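PDB 5D6A: predicted ATPase of the ABC class, which probably hydrolyses ATP through its P-loop domain and here holds the non-hydrolysable analogue AMP-PNP. Local coordinates for residues 360-365 against 407-412; 34-39 against 153-158; 467-472 against 517-522. One frame throughout, in Å; residues are numbered along the deposited sequence.

Contact 1: residues 360-365 against 407-412. With ANP (phosphoaminophosphonic acid-adenylate ester), chain C.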
loop_
_atom_site.group_PDB
_atom_site.type_symbol
_atom_site.label_atom_id
_atom_site.label_comp_id
_atom_site.label_asym_id
_atom_site.label_seq_id
_atom_site.Cartn_x
_atom_site.Cartn_y
_atom_site.Cartn_z
ATOM N N ILE A 360 -6.309 -11.248 14.832
ATOM C CA ILE A 360 -6.920 -11.568 13.542
ATOM C C ILE A 360 -8.232 -10.828 13.349
ATOM O O ILE A 360 -9.013 -10.683 14.286
ATOM C CB ILE A 360 -7.180 -13.084 13.410
ATOM C CG1 ILE A 360 -5.857 -13.848 13.489
ATOM C CG2 ILE A 360 -7.902 -13.395 12.103
ATOM C CD1 ILE A 360 -6.003 -15.349 13.421
ATOM N N ASP A 361 -8.464 -10.362 12.125
ATOM C CA ASP A 361 -9.691 -9.651 11.780
ATOM C C ASP A 361 -10.314 -10.365 10.588
ATOM O O ASP A 361 -9.756 -10.362 9.491
ATOM C CB ASP A 361 -9.397 -8.184 11.455
ATOM C CG ASP A 361 -10.660 -7.363 11.227
ATOM O OD1 ASP A 361 -11.740 -7.952 11.010
ATOM O OD2 ASP A 361 -10.568 -6.117 11.260
ATOM N N GLU A 362 -11.478 -10.966 10.818
ATOM C CA GLU A 362 -12.189 -11.729 9.796
ATOM C C GLU A 362 -12.407 -10.951 8.494
ATOM O O GLU A 362 -12.487 -11.548 7.420
ATOM C CB GLU A 362 -13.528 -12.221 10.359
ATOM C CG GLU A 362 -14.255 -13.217 9.471
ATOM C CD GLU A 362 -15.498 -13.803 10.123
ATOM O OE1 GLU A 362 -16.125 -13.120 10.963
ATOM O OE2 GLU A 362 -15.859 -14.952 9.780
ATOM N N ASP A 363 -12.490 -9.626 8.589
ATOM C CA ASP A 363 -12.688 -8.791 7.404
ATOM C C ASP A 363 -11.418 -8.611 6.556
ATOM O O ASP A 363 -11.497 -8.167 5.414
ATOM C CB ASP A 363 -13.289 -7.434 7.792
ATOM C CG ASP A 363 -14.721 -7.555 8.311
ATOM O OD1 ASP A 363 -15.242 -8.691 8.400
ATOM O OD2 ASP A 363 -15.333 -6.511 8.620
ATOM N N THR A 364 -10.259 -8.956 7.107
ATOM C CA THR A 364 -9.008 -8.858 6.356
ATOM C C THR A 364 -8.270 -10.201 6.374
ATOM O O THR A 364 -7.045 -10.243 6.469
ATOM C CB THR A 364 -8.083 -7.761 6.924
ATOM O OG1 THR A 364 -7.628 -8.133 8.232
ATOM C CG2 THR A 364 -8.810 -6.423 6.987
ATOM N N SER A 365 -9.022 -11.296 6.268
ATOM C CA SER A 365 -8.437 -12.636 6.285
ATOM C C SER A 365 -9.089 -13.571 5.275
ATOM O O SER A 365 -10.164 -13.282 4.740
ATOM C CB SER A 365 -8.551 -13.242 7.686
ATOM O OG SER A 365 -7.816 -12.485 8.629
ATOM N N ILE A 407 -9.797 -12.319 18.138
ATOM C CA ILE A 407 -10.352 -12.298 16.783
ATOM C C ILE A 407 -11.643 -11.494 16.636
ATOM O O ILE A 407 -12.601 -11.697 17.382
ATOM C CB ILE A 407 -10.656 -13.735 16.298
ATOM C CG1 ILE A 407 -9.479 -14.662 16.601
ATOM C CG2 ILE A 407 -10.984 -13.752 14.808
ATOM C CD1 ILE A 407 -9.693 -16.088 16.148
ATOM N N VAL A 408 -11.655 -10.587 15.661
ATOM C CA VAL A 408 -12.844 -9.813 15.338
ATOM C C VAL A 408 -13.595 -10.664 14.328
ATOM O O VAL A 408 -13.054 -10.986 13.271
ATOM C CB VAL A 408 -12.501 -8.446 14.718
ATOM C CG1 VAL A 408 -13.748 -7.780 14.155
ATOM C CG2 VAL A 408 -11.829 -7.548 15.746
HETATM N N MSE A 409 -14.833 -11.034 14.650
HETATM C CA MSE A 409 -15.614 -11.907 13.776
HETATM C C MSE A 409 -16.839 -11.243 13.207
HETATM O O MSE A 409 -16.725 -10.349 12.368
HETATM C CB MSE A 409 -15.965 -13.155 14.575
HETATM C CG MSE A 409 -14.709 -13.899 15.011
HETATM SE SE MSE A 409 -14.805 -15.766 14.407
HETATM C CE MSE A 409 -16.475 -16.277 15.326
ATOM N N GLY A 410 -18.020 -11.678 13.642
ATOM C CA GLY A 410 -19.273 -11.132 13.133
ATOM C C GLY A 410 -19.767 -11.850 11.888
ATOM O O GLY A 410 -20.790 -11.469 11.317
ATOM N N GLY A 411 -19.045 -12.892 11.468
ATOM C CA GLY A 411 -19.410 -13.667 10.280
ATOM C C GLY A 411 -19.652 -15.130 10.606
ATOM O O GLY A 411 -20.790 -15.600 10.578
ATOM N N SER A 412 -18.573 -15.848 10.909
ATOM C CA SER A 412 -18.650 -17.267 11.261
ATOM C C SER A 412 -19.068 -17.434 12.721
ATOM O O SER A 412 -19.038 -16.474 13.493
ATOM C CB SER A 412 -17.301 -17.947 11.022
ATOM O OG SER A 412 -16.260 -17.299 11.737
HETATM P PG ANP C . -14.783 -4.627 11.325
HETATM O O1G ANP C . -13.888 -5.140 12.425
HETATM O O2G ANP C . -14.076 -4.449 10.000
HETATM O O3G ANP C . -16.090 -5.379 11.247
HETATM P PB ANP C . -16.710 -2.617 12.611
HETATM O O1B ANP C . -16.769 -3.368 13.907
HETATM O O2B ANP C . -17.808 -2.871 11.604
HETATM N N3B ANP C . -15.188 -2.991 11.819
HETATM P PA ANP C . -15.478 -0.100 12.928
HETATM O O1A ANP C . -14.842 0.017 14.287
HETATM O O2A ANP C . -14.625 -0.518 11.757
HETATM O O3A ANP C . -16.765 -1.061 13.017
HETATM O "O5'" ANP C . -16.147 1.308 12.549
HETATM C "C5'" ANP C . -17.035 1.955 13.450
HETATM C "C4'" ANP C . -17.078 3.447 13.154
HETATM O "O4'" ANP C . -17.514 4.135 14.329
HETATM C "C3'" ANP C . -15.719 4.030 12.789
HETATM O "O3'" ANP C . -15.871 5.050 11.793
HETATM C "C2'" ANP C . -15.194 4.604 14.086
HETATM O "O2'" ANP C . -14.405 5.779 13.867
HETATM C "C1'" ANP C . -16.451 4.900 14.898
HETATM N N9 ANP C . -16.284 4.541 16.328
HETATM C C8 ANP C . -15.762 3.397 16.821
HETATM N N7 ANP C . -15.765 3.422 18.179
HETATM C C5 ANP C . -16.298 4.594 18.567
HETATM C C6 ANP C . -16.594 5.262 19.855
HETATM N N6 ANP C . -16.312 4.656 21.030
HETATM N N1 ANP C . -17.156 6.493 19.817
HETATM C C2 ANP C . -17.446 7.111 18.652
HETATM N N3 ANP C . -17.197 6.553 17.449
HETATM C C4 ANP C . -16.638 5.324 17.344
#
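Asp361 and Val408 pair across neighbouring parallel strands of the P-loop domain, beneath the gamma phosphate of AMP-PNP. Strand 357-361 ends at Asp361, with Glu362 just beyond it; the Asp-Glu pair is consistent with a Walker B motif. The methyl CG1 of Val408 lies 3.2 Å from ANP O1G, and Asp361 presents its carboxylate to the same phosphate. Asp363 OD2 also lies near it, 2.8 Å from ANP O2G.

Two backbone bonds set the register. Val408 N donates to Ile360 O at 3.0 Å, and Glu362 N to Val408 O at 2.9 Å. Ile360 and Ile407 lie side by side on the other sheet face, where both touch Met370.

Both carboxylate oxygens of Asp361 are bonded. Ser272 OG of the probable Walker A loop bonds Asp361 OD2, and Asp363 N donates to Asp361 OD1 at 3.0 Å, closing an Asx turn. Glu362 reaches across to segment 407-412, its chain extended with CG anti to the backbone N (chi1 -170°), and ends among the amides of Gly411 and Ser412. Gly411 N bonds Glu362 OE1 weakly. Glu362 OE2 takes two donors at 3.1 Å: Ser412 N at its syn lone pair and Ser412 OG from above the carboxylate plane.

Contact 2: residues 34-39 against 153-158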
loop_
_atom_site.group_PDB
_atom_site.type_symbol
_atom_site.label_atom_id
_atom_site.label_comp_id
_atom_site.label_asym_id
_atom_site.label_seq_id
_atom_site.Cartn_x
_atom_site.Cartn_y
_atom_site.Cartn_z
ATOM N N LYS A 34 34.733 32.202 4.622
ATOM C CA LYS A 34 35.518 32.006 3.402
ATOM C C LYS A 34 34.772 31.225 2.322
ATOM O O LYS A 34 35.086 31.343 1.138
ATOM C CB LYS A 34 36.829 31.283 3.723
ATOM C CG LYS A 34 37.768 32.048 4.642
ATOM C CD LYS A 34 39.052 31.267 4.877
ATOM C CE LYS A 34 40.015 32.021 5.779
ATOM N NZ LYS A 34 41.258 31.240 6.025
ATOM N N LEU A 35 33.785 30.434 2.731
ATOM C CA LEU A 35 33.015 29.624 1.792
ATOM C C LEU A 35 31.890 30.399 1.097
ATOM O O LEU A 35 31.102 29.808 0.361
ATOM C CB LEU A 35 32.428 28.405 2.514
ATOM C CG LEU A 35 33.433 27.479 3.209
ATOM C CD1 LEU A 35 32.709 26.338 3.901
ATOM C CD2 LEU A 35 34.457 26.944 2.219
ATOM N N GLU A 36 31.818 31.712 1.319
ATOM C CA GLU A 36 30.767 32.532 0.709
ATOM C C GLU A 36 30.847 32.522 -0.823
ATOM O O GLU A 36 31.923 32.681 -1.401
ATOM C CB GLU A 36 30.837 33.973 1.237
ATOM C CG GLU A 36 29.749 34.905 0.709
ATOM C CD GLU A 36 28.340 34.480 1.100
ATOM O OE1 GLU A 36 27.389 34.813 0.362
ATOM O OE2 GLU A 36 28.176 33.805 2.136
ATOM N N LYS A 37 29.692 32.321 -1.460
ATOM C CA LYS A 37 29.561 32.288 -2.928
ATOM C C LYS A 37 30.353 31.191 -3.654
ATOM O O LYS A 37 30.402 31.178 -4.885
ATOM C CB LYS A 37 29.891 33.660 -3.543
ATOM C CG LYS A 37 28.884 34.747 -3.211
ATOM C CD LYS A 37 29.226 36.049 -3.917
ATOM C CE LYS A 37 28.198 37.128 -3.623
ATOM N NZ LYS A 37 28.509 38.396 -4.336
ATOM N N GLN A 38 30.953 30.267 -2.908
ATOM C CA GLN A 38 31.698 29.178 -3.536
ATOM C C GLN A 38 30.746 28.039 -3.899
ATOM O O GLN A 38 29.576 28.053 -3.515
ATOM C CB GLN A 38 32.813 28.679 -2.621
ATOM C CG GLN A 38 33.881 29.724 -2.344
ATOM C CD GLN A 38 35.053 29.174 -1.554
ATOM O OE1 GLN A 38 35.073 28.000 -1.180
ATOM N NE2 GLN A 38 36.043 30.021 -1.301
ATOM N N ASN A 39 31.251 27.061 -4.644
ATOM C CA ASN A 39 30.443 25.920 -5.072
ATOM C C ASN A 39 29.907 25.156 -3.858
ATOM O O ASN A 39 30.587 25.051 -2.836
ATOM C CB ASN A 39 31.274 24.996 -5.971
ATOM C CG ASN A 39 30.433 23.952 -6.683
ATOM O OD1 ASN A 39 29.218 24.101 -6.825
ATOM N ND2 ASN A 39 31.083 22.898 -7.159
ATOM N N ILE A 153 27.079 28.861 -2.177
ATOM C CA ILE A 153 26.905 28.847 -0.726
ATOM C C ILE A 153 26.617 30.209 -0.096
ATOM O O ILE A 153 27.308 31.193 -0.365
ATOM C CB ILE A 153 28.153 28.252 -0.030
ATOM C CG1 ILE A 153 28.364 26.800 -0.476
ATOM C CG2 ILE A 153 28.020 28.343 1.487
ATOM C CD1 ILE A 153 29.565 26.121 0.148
ATOM N N LEU A 154 25.586 30.238 0.750
ATOM C CA LEU A 154 25.215 31.425 1.509
ATOM C C LEU A 154 25.752 31.209 2.917
ATOM O O LEU A 154 25.064 30.666 3.782
ATOM C CB LEU A 154 23.696 31.614 1.541
ATOM C CG LEU A 154 23.009 31.952 0.218
ATOM C CD1 LEU A 154 21.498 31.977 0.403
ATOM C CD2 LEU A 154 23.510 33.281 -0.330
ATOM N N ALA A 155 26.998 31.623 3.128
ATOM C CA ALA A 155 27.664 31.460 4.415
ATOM C C ALA A 155 26.964 32.221 5.530
ATOM O O ALA A 155 26.755 31.681 6.612
ATOM C CB ALA A 155 29.119 31.894 4.320
ATOM N N LYS A 156 26.596 33.472 5.266
ATOM C CA LYS A 156 25.936 34.298 6.279
ATOM C C LYS A 156 24.667 33.642 6.818
ATOM O O LYS A 156 24.380 33.730 8.012
ATOM C CB LYS A 156 25.618 35.691 5.730
ATOM C CG LYS A 156 25.051 36.634 6.779
ATOM C CD LYS A 156 24.918 38.054 6.264
ATOM C CE LYS A 156 24.454 38.983 7.372
ATOM N NZ LYS A 156 24.365 40.396 6.919
ATOM N N LYS A 157 23.915 32.982 5.940
ATOM C CA LYS A 157 22.687 32.311 6.349
ATOM C C LYS A 157 23.095 31.075 7.155
ATOM O O LYS A 157 22.567 30.826 8.238
ATOM C CB LYS A 157 21.857 31.897 5.127
ATOM C CG LYS A 157 20.347 31.920 5.341
ATOM C CD LYS A 157 19.888 31.219 6.606
ATOM C CE LYS A 157 18.379 31.312 6.761
ATOM N NZ LYS A 157 17.906 30.717 8.042
ATOM N N ALA A 158 24.052 30.318 6.618
ATOM C CA ALA A 158 24.563 29.112 7.276
ATOM C C ALA A 158 25.068 29.420 8.685
ATOM O O ALA A 158 24.842 28.644 9.614
ATOM C CB ALA A 158 25.670 28.484 6.443
#
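The start of helix 155-172 is met here by a type II beta turn running from Leu35 to Gln38, with Glu36 reaching across to Ala155. Both belong to the N-terminal region of the protein. Leu154 stands at the N-cap position, and Ala155 opens the first turn of the helix. Glu36 OE2 accepts from Ala155 N at 2.7 Å. The amide comes to the syn side of the oxygen, 26° out of the carboxylate plane, and the bond is bent (133° at the hydrogen). Glu36 gets there by folding back. Its CB points away from segment 153-158 overall, CG is anti to the backbone N (chi1 -178°), and the turn at chi2 brings the carboxylate round to the helix end. The methyl of Ala155 points toward the turn and packs beside the same oxygen.

Ile153 is held through both its backbone N and its backbone O. Ile153 N donates to Gln38 O, and Ile153 O accepts from Lys37 N, both at 2.9 Å. The side chain of Ile153 lies against the backbone of residues 35-39: CB sits 3.4 Å from Leu35 O, and CD1 reaches Asn39 O. Leu35 CB adds an apolar contact to Ile153 CD1 at 4.4 Å. Tyr43 also touches Ile153, while Leu35 packs on Gln45 and Ile46.

Three hydrogen bonds thus join the turn to the residues that lead into the helix. Ala158 N already bonds the O of the N-cap residue Leu154, whereas the amide of Ala155 lies in the first turn and takes a side-chain acceptor instead. A carboxylate at this end of a helix would be expected to interact well with the helix dipole, which probably steadies the negative charge of Glu36.

Contact 3: residues 467-472 against 517-522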
loop_
_atom_site.group_PDB
_atom_site.type_symbol
_atom_site.label_atom_id
_atom_site.label_comp_id
_atom_site.label_asym_id
_atom_site.label_seq_id
_atom_site.Cartn_x
_atom_site.Cartn_y
_atom_site.Cartn_z
ATOM N N SER A 467 25.642 -14.804 6.313
ATOM C CA SER A 467 26.662 -14.319 5.380
ATOM C C SER A 467 26.125 -14.023 3.971
ATOM O O SER A 467 26.738 -13.258 3.225
ATOM C CB SER A 467 27.814 -15.319 5.284
ATOM O OG SER A 467 27.388 -16.546 4.728
ATOM N N ALA A 468 24.998 -14.629 3.603
ATOM C CA ALA A 468 24.406 -14.401 2.282
ATOM C C ALA A 468 23.879 -12.967 2.151
ATOM O O ALA A 468 23.712 -12.460 1.040
ATOM C CB ALA A 468 23.294 -15.405 2.015
ATOM N N LEU A 469 23.617 -12.326 3.290
ATOM C CA LEU A 469 23.144 -10.940 3.314
ATOM C C LEU A 469 24.250 -9.988 2.869
ATOM O O LEU A 469 23.979 -8.948 2.268
ATOM C CB LEU A 469 22.663 -10.562 4.716
ATOM C CG LEU A 469 21.409 -11.281 5.222
ATOM C CD1 LEU A 469 21.215 -11.063 6.714
ATOM C CD2 LEU A 469 20.186 -10.827 4.442
HETATM N N MSE A 470 25.494 -10.357 3.169
HETATM C CA MSE A 470 26.664 -9.559 2.790
HETATM C C MSE A 470 26.773 -9.482 1.291
HETATM O O MSE A 470 27.131 -8.439 0.742
HETATM C CB MSE A 470 27.917 -10.204 3.391
HETATM C CG MSE A 470 29.218 -9.480 3.054
HETATM SE SE MSE A 470 29.197 -7.644 3.756
HETATM C CE MSE A 470 29.789 -8.026 5.595
ATOM N N ASN A 471 26.463 -10.588 0.616
ATOM C CA ASN A 471 26.515 -10.642 -0.844
ATOM C C ASN A 471 25.550 -9.651 -1.497
ATOM O O ASN A 471 25.852 -9.076 -2.542
ATOM C CB ASN A 471 26.233 -12.066 -1.335
ATOM C CG ASN A 471 27.280 -13.062 -0.868
ATOM O OD1 ASN A 471 28.308 -12.689 -0.305
ATOM N ND2 ASN A 471 27.024 -14.338 -1.104
ATOM N N ILE A 472 24.396 -9.454 -0.871
ATOM C CA ILE A 472 23.402 -8.512 -1.371
ATOM C C ILE A 472 23.938 -7.086 -1.217
ATOM O O ILE A 472 23.749 -6.252 -2.101
ATOM C CB ILE A 472 22.054 -8.670 -0.636
ATOM C CG1 ILE A 472 21.531 -10.104 -0.795
ATOM C CG2 ILE A 472 21.029 -7.674 -1.166
ATOM C CD1 ILE A 472 20.248 -10.371 -0.038
ATOM N N TYR A 517 22.241 -5.495 8.368
ATOM C CA TYR A 517 23.632 -5.137 8.097
ATOM C C TYR A 517 24.569 -5.804 9.098
ATOM O O TYR A 517 25.670 -6.212 8.741
ATOM C CB TYR A 517 23.807 -3.611 8.133
ATOM C CG TYR A 517 25.219 -3.133 7.850
ATOM C CD1 TYR A 517 25.677 -2.982 6.543
ATOM C CD2 TYR A 517 26.093 -2.819 8.890
ATOM C CE1 TYR A 517 26.964 -2.545 6.279
ATOM C CE2 TYR A 517 27.383 -2.380 8.636
ATOM C CZ TYR A 517 27.816 -2.245 7.330
ATOM O OH TYR A 517 29.098 -1.813 7.073
ATOM N N GLN A 518 24.125 -5.915 10.347
ATOM C CA GLN A 518 24.934 -6.542 11.395
ATOM C C GLN A 518 24.935 -8.059 11.266
ATOM O O GLN A 518 25.954 -8.702 11.521
ATOM C CB GLN A 518 24.455 -6.123 12.787
ATOM C CG GLN A 518 24.656 -4.645 13.075
ATOM C CD GLN A 518 24.229 -4.253 14.472
ATOM O OE1 GLN A 518 24.011 -5.105 15.333
ATOM N NE2 GLN A 518 24.120 -2.951 14.708
ATOM N N LEU A 519 23.796 -8.626 10.875
ATOM C CA LEU A 519 23.695 -10.069 10.674
ATOM C C LEU A 519 24.675 -10.490 9.586
ATOM O O LEU A 519 25.273 -11.558 9.658
ATOM C CB LEU A 519 22.273 -10.472 10.273
ATOM C CG LEU A 519 21.143 -10.227 11.282
ATOM C CD1 LEU A 519 19.797 -10.548 10.650
ATOM C CD2 LEU A 519 21.345 -11.035 12.557
ATOM N N ALA A 520 24.848 -9.621 8.592
ATOM C CA ALA A 520 25.747 -9.876 7.467
ATOM C C ALA A 520 27.222 -9.986 7.856
ATOM O O ALA A 520 28.015 -10.544 7.100
ATOM C CB ALA A 520 25.577 -8.791 6.414
ATOM N N GLN A 521 27.585 -9.463 9.025
ATOM C CA GLN A 521 28.971 -9.486 9.490
ATOM C C GLN A 521 29.394 -10.843 10.052
ATOM O O GLN A 521 30.582 -11.080 10.253
ATOM C CB GLN A 521 29.176 -8.422 10.574
ATOM C CG GLN A 521 28.749 -7.014 10.179
ATOM C CD GLN A 521 29.540 -6.439 9.015
ATOM O OE1 GLN A 521 30.716 -6.736 8.845
ATOM N NE2 GLN A 521 28.896 -5.587 8.227
ATOM N N HIS A 522 28.429 -11.730 10.299
ATOM C CA HIS A 522 28.718 -13.044 10.885
ATOM C C HIS A 522 29.157 -14.103 9.876
ATOM O O HIS A 522 28.706 -14.118 8.728
ATOM C CB HIS A 522 27.529 -13.526 11.712
ATOM C CG HIS A 522 27.293 -12.701 12.937
ATOM N ND1 HIS A 522 26.572 -11.527 12.917
ATOM C CD2 HIS A 522 27.706 -12.869 14.215
ATOM C CE1 HIS A 522 26.540 -11.012 14.132
ATOM N NE2 HIS A 522 27.222 -11.806 14.940
#
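Met470, a selenomethionine, has CG anti to its backbone N (chi1 179°) and then bends at chi2 and chi3, which turns its methyl CE back onto Ala520 and Gln521. Met470 CE lies 3.4 Å from Ala520 O and 3.6 Å from Gln521 OE1. A bend at chi2 (-63°) folds the Gln521 amide back across the end of Met470. A weak bond from Gln521 NE2 to Tyr517 O ties the amide back to helix 506-519. NE2 also lies over one face of the Tyr517 ring, toward the rim.

Beside this pair, Ala520 fits its methyl against helix 468-475. Ala520 CB is 3.6 Å from Met470 N, 3.8 Å from Leu469 CB and 4.1 Å from Met470 CB. Leu469 and Leu519 point the same way, with Leu469 CD1 3.8 Å from Leu519 CB. No hydrogen bond crosses between the segments, so the contact rests on van der Waals packing.

Helix 468-475 therefore packs on the region where helix 506-519 passes into a type I turn, Leu519 to His522. Leu469 continues onto Phe490 of strand 487-490, Leu519 and His522 pack on helix 529-536, and Ala520 also touches Leu473 of helix 468-475.

How the contacts relate
The three contacts follow one another along the chain; none nests in or crosses another. Contact 2 comes first. It closes a long loop that holds all six strands of an antiparallel sheet and helix 92-109, and ties the turn after helix 23-33 to the start of helix 155-172. Contact 1 closes a largely helical beta-alpha-beta crossover between strands 357-361 and 404-408 in the nucleotide-binding part. Contact 3 closes a segment with three short strands and most of helix 506-519, and brings the end of that helix against helix 468-475. Contacts 1 and 2 lie on opposite sides of the chain's centre, with nearest atoms about 46 Å apart. Contact 3 touches neither.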